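Local coordinates for clostripain-related protein (Bacteroides thetaiotaomicron, PDB 6N9J) that is a secreted C11 (clostripain-family) cysteine protease that probably hydrolyses peptide bonds, captured here with an irreversible peptide inhibitor bound, at residues S24-E29 with I229-W234; L157-Y162 with P189-E194; E185-G190 with S216-K221. All blocks are in the same frame, centred on the assembly; numbering follows the deposited sequence.

Interaction 1 (S24-E29 with I229-W234); sequences SRFASE and ISNENW
Phe26 and Asn231 meet at right angles, aromatic ring against side-chain amide. The far end of the ring reaches the asparagine: Phe26 CE1 lies 3.9 Å from Asn231 CB, and Phe26 CZ lies 3.8 Å from Asn231 OD1. That oxygen sits at the ring edge, near the ring plane, while the amide is turned 82° from the ring and so stands almost upright against it. A chi1 of -67° in Asn231 places CG on the side of its own backbone N and directs the amide at Arg25 and Phe26.

Arg25 closes in from beside the phenylalanine. Its CG rests 3.9 Å above the plane of the Phe26 ring, over the centre of one face, and the bent chain then carries the guanidinium past the ring to the amide nitrogen. Arg25 NH1 comes within 3.9 Å of Asn231 ND2, an approach of two nitrogens with no bond between them, the guanidinium and amide planes being 67° apart. Asn231 is presented by a type I turn from Ser230 to Asn233, closed by Asn233 N giving a hydrogen bond to Ser230 O (3.1 Å).

The polar end of Asn231 has its partner elsewhere: OD1 hydrogen-bonds to the backbone of the bound peptide, and ND2 adds a weak bond to that backbone. Trp110 of strand 105-110 also touches Phe26.

With no hydrogen bond between the two segments, they meet mainly through van der Waals contact. The chemistry is that of a binding cleft: Phe26 and Arg25, together with Asn231, pack on an apolar side chain of the peptide, while the one amide reads the peptide main chain.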
loop_
_atom_site.group_PDB
_atom_site.type_symbol
_atom_site.label_atom_id
_atom_site.label_comp_id
_atom_site.label_asym_id
_atom_site.label_seq_id
_atom_site.Cartn_x
_atom_site.Cartn_y
_atom_site.Cartn_z
ATOM N N SER A 24 11.007 -6.361 -11.392
ATOM C CA SER A 24 10.764 -7.723 -11.878
ATOM C C SER A 24 11.619 -8.759 -11.159
ATOM O O SER A 24 11.204 -9.910 -11.003
ATOM C CB SER A 24 11.015 -7.813 -13.374
ATOM O OG SER A 24 12.356 -7.474 -13.658
ATOM N N ARG A 25 12.801 -8.335 -10.714
ATOM C CA ARG A 25 13.762 -9.223 -10.059
ATOM C C ARG A 25 13.343 -9.667 -8.645
ATOM O O ARG A 25 13.963 -10.565 -8.075
ATOM C CB ARG A 25 15.138 -8.547 -9.982
ATOM C CG ARG A 25 15.277 -7.570 -8.827
ATOM C CD ARG A 25 16.710 -7.066 -8.681
ATOM N NE ARG A 25 17.026 -6.015 -9.647
ATOM C CZ ARG A 25 18.241 -5.501 -9.834
ATOM N NH1 ARG A 25 19.275 -5.940 -9.126
ATOM N NH2 ARG A 25 18.420 -4.543 -10.735
ATOM N N PHE A 26 12.319 -9.037 -8.072
ATOM C CA PHE A 26 11.872 -9.411 -6.728
ATOM C C PHE A 26 10.673 -10.370 -6.739
ATOM O O PHE A 26 10.441 -11.089 -5.767
ATOM C CB PHE A 26 11.499 -8.172 -5.911
ATOM C CG PHE A 26 12.630 -7.210 -5.703
ATOM C CD1 PHE A 26 13.699 -7.544 -4.881
ATOM C CD2 PHE A 26 12.613 -5.958 -6.306
ATOM C CE1 PHE A 26 14.750 -6.655 -4.684
ATOM C CE2 PHE A 26 13.649 -5.070 -6.113
ATOM C CZ PHE A 26 14.723 -5.417 -5.296
ATOM N N ALA A 27 9.921 -10.372 -7.834
ATOM C CA ALA A 27 8.624 -11.059 -7.893
ATOM C C ALA A 27 8.700 -12.560 -7.579
ATOM O O ALA A 27 8.031 -13.029 -6.665
ATOM C CB ALA A 27 7.988 -10.848 -9.257
ATOM N N SER A 28 9.517 -13.306 -8.327
ATOM C CA SER A 28 9.606 -14.768 -8.156
ATOM C C SER A 28 10.002 -15.174 -6.736
ATOM O O SER A 28 9.507 -16.171 -6.207
ATOM C CB SER A 28 10.601 -15.364 -9.154
ATOM O OG SER A 28 10.048 -15.380 -10.457
ATOM N N GLU A 29 10.893 -14.384 -6.136
ATOM C CA GLU A 29 11.340 -14.591 -4.765
ATOM C C GLU A 29 10.175 -14.486 -3.774
ATOM O O GLU A 29 10.034 -15.330 -2.883
ATOM C CB GLU A 29 12.440 -13.576 -4.408
ATOM N N ILE A 229 23.410 -2.998 3.818
ATOM C CA ILE A 229 22.111 -3.101 3.167
ATOM C C ILE A 229 22.271 -3.519 1.706
ATOM O O ILE A 229 23.188 -3.069 1.011
ATOM C CB ILE A 229 21.323 -1.781 3.252
ATOM C CG1 ILE A 229 19.929 -1.954 2.650
ATOM C CG2 ILE A 229 22.077 -0.628 2.574
ATOM C CD1 ILE A 229 19.079 -0.722 2.767
ATOM N N SER A 230 21.398 -4.414 1.256
ATOM C CA SER A 230 21.394 -4.829 -0.143
ATOM C C SER A 230 20.010 -5.333 -0.520
ATOM O O SER A 230 19.157 -5.500 0.340
ATOM C CB SER A 230 22.443 -5.910 -0.401
ATOM O OG SER A 230 22.062 -7.129 0.211
ATOM N N ASN A 231 19.790 -5.558 -1.810
ATOM C CA ASN A 231 18.516 -6.090 -2.277
ATOM C C ASN A 231 18.295 -7.506 -1.722
ATOM O O ASN A 231 17.156 -7.955 -1.570
ATOM C CB ASN A 231 18.464 -6.082 -3.814
ATOM C CG ASN A 231 18.451 -4.665 -4.404
ATOM O OD1 ASN A 231 17.819 -3.750 -3.861
ATOM N ND2 ASN A 231 19.155 -4.484 -5.518
ATOM N N GLU A 232 19.394 -8.187 -1.398
ATOM C CA GLU A 232 19.346 -9.538 -0.839
ATOM C C GLU A 232 19.237 -9.545 0.680
ATOM O O GLU A 232 18.967 -10.583 1.287
ATOM C CB GLU A 232 20.590 -10.332 -1.249
ATOM C CG GLU A 232 20.511 -10.956 -2.624
ATOM C CD GLU A 232 20.879 -9.988 -3.731
ATOM O OE1 GLU A 232 21.164 -8.807 -3.431
ATOM O OE2 GLU A 232 20.888 -10.412 -4.906
ATOM N N ASN A 233 19.458 -8.385 1.289
ATOM C CA ASN A 233 19.537 -8.284 2.743
ATOM C C ASN A 233 19.220 -6.874 3.234
ATOM O O ASN A 233 20.110 -6.036 3.338
ATOM C CB ASN A 233 20.932 -8.702 3.216
ATOM C CG ASN A 233 21.073 -8.677 4.726
ATOM O OD1 ASN A 233 20.095 -8.849 5.457
ATOM N ND2 ASN A 233 22.300 -8.470 5.200
ATOM N N TRP A 234 17.955 -6.620 3.550
ATOM C CA TRP A 234 17.546 -5.267 3.888
ATOM C C TRP A 234 17.721 -4.978 5.369
ATOM O O TRP A 234 16.972 -5.491 6.206
ATOM C CB TRP A 234 16.099 -5.019 3.478
ATOM C CG TRP A 234 15.809 -3.577 3.270
ATOM C CD1 TRP A 234 15.378 -2.679 4.208
ATOM C CD2 TRP A 234 15.948 -2.842 2.041
ATOM N NE1 TRP A 234 15.233 -1.432 3.633
ATOM C CE2 TRP A 234 15.571 -1.508 2.306
ATOM C CE3 TRP A 234 16.339 -3.188 0.741
ATOM C CZ2 TRP A 234 15.577 -0.520 1.321
ATOM C CZ3 TRP A 234 16.345 -2.208 -0.236
ATOM C CH2 TRP A 234 15.967 -0.889 0.058
#

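Interaction 2 (L157-Y162 with P189-E194); sequences LFDACY and PGAPYE
Asp159, at the C-terminal end of strand 155-159, faces Gly190 in the loop leading to helix 193-200, their CA atoms 6.2 Å apart. Asp159 is also the centre of an inverse gamma turn, with a weak bond from Ala160 N to Phe158 O, so the chain bends just as it leaves the sheet. Across from it, Gly190 takes a positive phi of 60°, a conformation that favours glycine, and the loop runs on to Pro192, the N-cap residue of the helix.

The carboxylate of Asp159 carries the contact. A chi1 of -157° swings it clear of its own backbone N and extends the acid away from the strand toward the loop. Oxygen OD2 accepts two hydrogen bonds: Ala191 N donates on the syn side at 3.1 Å, almost straight at 174°, and Tyr193 OH donates on the anti side at 2.8 Å. Both donors stand off the carboxylate plane, on the same face, the tyrosine being the more tilted. Tyr193 comes from the opposite direction to Asp159, and the methyl of Ala191 lies 3.5 Å above one face of the tyrosine ring, offset toward its rim. On the other branch, Asp159 OD1 approaches Gly190 CA at 3.5 Å and is hydrogen-bonded by Tyr214 OH of helix 206-221. Three donors thus fix the rotation of a buried acid.

Two residues further on, Cys161 SG is linked covalently to the inhibitor, whose modified residue also bonds to Asp159 O. A nucleophilic cysteine placed just beyond the C-terminal end of a parallel strand is characteristic of the caspase-like fold of clan CD proteases, and here the neighbouring acid ties that strand end to the loop before helix 193-200.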
loop_
_atom_site.group_PDB
_atom_site.type_symbol
_atom_site.label_atom_id
_atom_site.label_comp_id
_atom_site.label_asym_id
_atom_site.label_seq_id
_atom_site.Cartn_x
_atom_site.Cartn_y
_atom_site.Cartn_z
ATOM N N LEU A 157 -3.619 -4.555 1.177
ATOM C CA LEU A 157 -2.225 -4.307 1.532
ATOM C C LEU A 157 -1.508 -3.749 0.318
ATOM O O LEU A 157 -1.451 -4.401 -0.723
ATOM C CB LEU A 157 -1.542 -5.582 2.034
ATOM C CG LEU A 157 -0.012 -5.584 2.081
ATOM C CD1 LEU A 157 0.540 -4.648 3.157
ATOM C CD2 LEU A 157 0.520 -6.993 2.297
ATOM N N PHE A 158 -1.005 -2.516 0.434
ATOM C CA PHE A 158 -0.178 -1.961 -0.615
ATOM C C PHE A 158 1.269 -2.308 -0.351
ATOM O O PHE A 158 1.915 -1.721 0.515
ATOM C CB PHE A 158 -0.337 -0.438 -0.725
ATOM C CG PHE A 158 -1.591 -0.005 -1.427
ATOM C CD1 PHE A 158 -1.750 -0.221 -2.785
ATOM C CD2 PHE A 158 -2.597 0.635 -0.736
ATOM C CE1 PHE A 158 -2.899 0.185 -3.451
ATOM C CE2 PHE A 158 -3.757 1.040 -1.390
ATOM C CZ PHE A 158 -3.898 0.812 -2.758
ATOM N N ASP A 159 1.778 -3.267 -1.107
ATOM C CA ASP A 159 3.197 -3.572 -1.065
ATOM C C ASP A 159 3.889 -2.703 -2.122
ATOM O O ASP A 159 4.407 -3.201 -3.125
ATOM C CB ASP A 159 3.449 -5.066 -1.304
ATOM C CG ASP A 159 4.787 -5.531 -0.738
ATOM O OD1 ASP A 159 5.435 -4.745 -0.016
ATOM O OD2 ASP A 159 5.189 -6.684 -1.007
ATOM N N ALA A 160 3.853 -1.399 -1.875
ATOM C CA ALA A 160 4.233 -0.366 -2.827
ATOM C C ALA A 160 4.526 0.936 -2.067
ATOM O O ALA A 160 3.941 1.179 -1.007
ATOM C CB ALA A 160 3.127 -0.160 -3.848
ATOM N N CYS A 161 5.425 1.761 -2.605
ATOM C CA CYS A 161 5.837 3.008 -1.953
ATOM C C CYS A 161 4.719 4.034 -1.803
ATOM O O CYS A 161 3.874 4.184 -2.695
ATOM C CB CYS A 161 6.987 3.670 -2.727
ATOM S SG CYS A 161 8.581 2.816 -2.686
ATOM N N TYR A 162 4.733 4.729 -0.661
ATOM C CA TYR A 162 4.028 6.000 -0.480
ATOM C C TYR A 162 2.520 5.884 -0.509
ATOM O O TYR A 162 1.835 6.885 -0.703
ATOM C CB TYR A 162 4.433 7.010 -1.568
ATOM C CG TYR A 162 5.901 7.387 -1.657
ATOM C CD1 TYR A 162 6.556 8.000 -0.589
ATOM C CD2 TYR A 162 6.616 7.188 -2.833
ATOM C CE1 TYR A 162 7.904 8.371 -0.680
ATOM C CE2 TYR A 162 7.960 7.553 -2.937
ATOM C CZ TYR A 162 8.597 8.148 -1.855
ATOM O OH TYR A 162 9.923 8.524 -1.954
ATOM N N PRO A 189 12.634 -5.640 -1.535
ATOM C CA PRO A 189 12.191 -7.010 -1.236
ATOM C C PRO A 189 10.742 -7.113 -0.782
ATOM O O PRO A 189 10.198 -8.209 -0.785
ATOM C CB PRO A 189 13.132 -7.444 -0.105
ATOM C CG PRO A 189 14.361 -6.635 -0.319
ATOM C CD PRO A 189 13.863 -5.299 -0.796
ATOM N N GLY A 190 10.136 -5.997 -0.391
ATOM C CA GLY A 190 8.746 -5.987 0.032
ATOM C C GLY A 190 8.447 -6.881 1.225
ATOM O O GLY A 190 9.288 -7.079 2.101
ATOM N N ALA A 191 7.234 -7.414 1.269
ATOM C CA ALA A 191 6.824 -8.242 2.387
ATOM C C ALA A 191 7.635 -9.527 2.478
ATOM O O ALA A 191 8.097 -10.057 1.469
ATOM C CB ALA A 191 5.330 -8.568 2.291
ATOM N N PRO A 192 7.835 -10.006 3.710
ATOM C CA PRO A 192 8.282 -11.366 4.028
ATOM C C PRO A 192 7.093 -12.335 3.973
ATOM O O PRO A 192 6.464 -12.658 4.999
ATOM C CB PRO A 192 8.825 -11.225 5.446
ATOM C CG PRO A 192 7.966 -10.123 6.043
ATOM C CD PRO A 192 7.737 -9.156 4.913
ATOM N N TYR A 193 6.786 -12.809 2.768
ATOM C CA TYR A 193 5.536 -13.521 2.542
ATOM C C TYR A 193 5.507 -14.885 3.194
ATOM O O TYR A 193 4.475 -15.555 3.188
ATOM C CB TYR A 193 5.262 -13.645 1.047
ATOM C CG TYR A 193 4.765 -12.350 0.459
ATOM C CD1 TYR A 193 3.454 -11.938 0.672
ATOM C CD2 TYR A 193 5.600 -11.535 -0.289
ATOM C CE1 TYR A 193 2.986 -10.756 0.156
ATOM C CE2 TYR A 193 5.138 -10.337 -0.819
ATOM C CZ TYR A 193 3.831 -9.952 -0.586
ATOM O OH TYR A 193 3.340 -8.772 -1.086
ATOM N N GLU A 194 6.630 -15.299 3.767
ATOM C CA GLU A 194 6.651 -16.548 4.509
ATOM C C GLU A 194 5.930 -16.411 5.855
ATOM O O GLU A 194 5.510 -17.412 6.433
ATOM C CB GLU A 194 8.090 -17.029 4.719
ATOM C CG GLU A 194 8.877 -16.256 5.757
ATOM C CD GLU A 194 9.560 -15.000 5.221
ATOM O OE1 GLU A 194 9.264 -14.543 4.087
ATOM O OE2 GLU A 194 10.415 -14.468 5.959
#

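Interaction 3 (E185-G190 with S216-K221)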
loop_
_atom_site.group_PDB
_atom_site.type_symbol
_atom_site.label_atom_id
_atom_site.label_comp_id
_atom_site.label_asym_id
_atom_site.label_seq_id
_atom_site.Cartn_x
_atom_site.Cartn_y
_atom_site.Cartn_z
ATOM N N GLU A 185 8.959 5.211 1.488
ATOM C CA GLU A 185 9.366 4.172 0.549
ATOM C C GLU A 185 9.347 2.790 1.189
ATOM O O GLU A 185 9.760 2.620 2.340
ATOM C CB GLU A 185 10.758 4.452 -0.004
ATOM C CG GLU A 185 10.811 5.579 -1.004
ATOM C CD GLU A 185 12.236 5.982 -1.320
ATOM O OE1 GLU A 185 12.854 5.343 -2.196
ATOM O OE2 GLU A 185 12.745 6.927 -0.681
ATOM N N ILE A 186 8.860 1.818 0.420
ATOM C CA ILE A 186 8.857 0.408 0.792
ATOM C C ILE A 186 10.106 -0.269 0.227
ATOM O O ILE A 186 10.464 -0.047 -0.924
ATOM C CB ILE A 186 7.591 -0.307 0.259
ATOM C CG1 ILE A 186 6.388 0.008 1.146
ATOM C CG2 ILE A 186 7.814 -1.821 0.153
ATOM C CD1 ILE A 186 6.305 -0.868 2.387
ATOM N N PRO A 187 10.780 -1.093 1.039
ATOM C CA PRO A 187 11.989 -1.777 0.554
ATOM C C PRO A 187 11.731 -2.639 -0.686
ATOM O O PRO A 187 10.672 -3.275 -0.797
ATOM C CB PRO A 187 12.394 -2.648 1.748
ATOM C CG PRO A 187 11.825 -1.910 2.951
ATOM C CD PRO A 187 10.521 -1.339 2.471
ATOM N N GLY A 188 12.676 -2.620 -1.622
ATOM C CA GLY A 188 12.653 -3.516 -2.766
ATOM C C GLY A 188 12.061 -4.892 -2.500
ATOM O O GLY A 188 11.088 -5.270 -3.149
ATOM N N PRO A 189 12.634 -5.640 -1.535
ATOM C CA PRO A 189 12.191 -7.010 -1.236
ATOM C C PRO A 189 10.742 -7.113 -0.782
ATOM O O PRO A 189 10.198 -8.209 -0.785
ATOM C CB PRO A 189 13.132 -7.444 -0.105
ATOM C CG PRO A 189 14.361 -6.635 -0.319
ATOM C CD PRO A 189 13.863 -5.299 -0.796
ATOM N N GLY A 190 10.136 -5.997 -0.391
ATOM C CA GLY A 190 8.746 -5.987 0.032
ATOM C C GLY A 190 8.447 -6.881 1.225
ATOM O O GLY A 190 9.288 -7.079 2.101
ATOM N N SER A 216 7.926 -7.022 11.715
ATOM C CA SER A 216 8.825 -7.741 12.602
ATOM C C SER A 216 10.071 -8.306 11.912
ATOM O O SER A 216 11.139 -8.381 12.518
ATOM C CB SER A 216 8.073 -8.869 13.301
ATOM O OG SER A 216 8.889 -9.468 14.289
ATOM N N VAL A 217 9.953 -8.715 10.656
ATOM C CA VAL A 217 11.123 -9.266 9.989
ATOM C C VAL A 217 12.142 -8.150 9.709
ATOM O O VAL A 217 13.344 -8.326 9.921
ATOM C CB VAL A 217 10.738 -9.999 8.690
ATOM C CG1 VAL A 217 11.961 -10.253 7.824
ATOM C CG2 VAL A 217 10.042 -11.319 9.030
ATOM N N TYR A 218 11.659 -6.997 9.270
ATOM C CA TYR A 218 12.547 -5.874 8.978
ATOM C C TYR A 218 13.140 -5.293 10.251
ATOM O O TYR A 218 14.325 -4.934 10.279
ATOM C CB TYR A 218 11.807 -4.794 8.183
ATOM C CG TYR A 218 11.675 -5.166 6.729
ATOM C CD1 TYR A 218 12.697 -4.884 5.830
ATOM C CD2 TYR A 218 10.547 -5.837 6.262
ATOM C CE1 TYR A 218 12.592 -5.247 4.501
ATOM C CE2 TYR A 218 10.432 -6.202 4.935
ATOM C CZ TYR A 218 11.455 -5.903 4.056
ATOM O OH TYR A 218 11.341 -6.271 2.731
ATOM N N ALA A 219 12.321 -5.213 11.299
ATOM C CA ALA A 219 12.776 -4.757 12.613
ATOM C C ALA A 219 13.922 -5.610 13.158
ATOM O O ALA A 219 14.775 -5.117 13.891
ATOM C CB ALA A 219 11.623 -4.754 13.595
ATOM N N LYS A 220 13.960 -6.888 12.789
ATOM C CA LYS A 220 14.970 -7.769 13.358
ATOM C C LYS A 220 16.315 -7.752 12.622
ATOM O O LYS A 220 17.343 -8.099 13.210
ATOM C CB LYS A 220 14.425 -9.194 13.445
ATOM C CG LYS A 220 13.661 -9.426 14.737
ATOM C CD LYS A 220 12.798 -10.670 14.703
ATOM C CE LYS A 220 12.170 -10.920 16.074
ATOM N NZ LYS A 220 10.915 -11.710 15.975
ATOM N N LYS A 221 16.336 -7.340 11.360
ATOM C CA LYS A 221 17.611 -7.237 10.661
ATOM C C LYS A 221 18.022 -5.774 10.487
ATOM O O LYS A 221 18.991 -5.462 9.796
ATOM C CB LYS A 221 17.550 -7.954 9.314
ATOM C CG LYS A 221 16.236 -7.804 8.594
ATOM C CD LYS A 221 16.278 -8.494 7.237
ATOM C CE LYS A 221 16.711 -9.944 7.360
ATOM N NZ LYS A 221 16.774 -10.612 6.019
#
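Pro187 O accepts the backbone bond from Gly190 N (2.8 Å) that closes a type I turn, and the residues of this turn receive the ring of Tyr218. Gly188 and Pro189 occupy the two central positions, so the loop doubles back and brings both prolines to the tyrosine. The opposing segment is the last part of helix 206-221, and Tyr218 is the residue through which it reaches the loop.

In Tyr218 a chi1 of -78° swings the ring off the helix toward the turn. Pro187 lies at a slant to the ring: its CG is 3.8 Å from Tyr218 CE1, and its CB is equally near that ring carbon. Pro189 touches the far end instead, with CB 3.6 Å from Tyr218 OH. Gly190 O lies at the ring edge, close to the ring plane and near the hydroxyl; the modelled separation there is too short to support a bond assignment. The contacts with the two prolines are the secure part of the interface.

Trp234 lies against both prolines, and Val238 touches Tyr218. The residues just before the turn have a different role: the backbone of Ile186 hydrogen-bonds to the bound peptide, and Glu185 OE1 bonds to a polar side chain of the peptide and to Thr327 OG1. The loop following strand 178-181 thus lines the cleft that holds the peptide inhibitor, consistent with a wall of the substrate cleft in a caspase-like protease, its peptide-binding residues followed by a proline-rich turn seated on helix 206-221.

Along the chain, residues 24-29 come first, then 157-162, 185-190 overlapping 189-194, 216-221 and finally 229-234, so interactions 2 and 3 both fall between the two segments of interaction 1. Interactions 2 and 3 have centres about 8 Å apart and share Pro189 and Gly190; the centre of interaction 1 lies about 11 Å from each. The loop between strand 178-181 and helix 193-200 is the common element: Pro189 packs on Asn231 and Trp234 of interaction 1, while Ile186 N lies near Cys161 SG of interaction 2. All three contacts lie beside the bound peptide, joining the end of central strand 155-159 to helices 24-37 and 206-221 near the covalent attachment site.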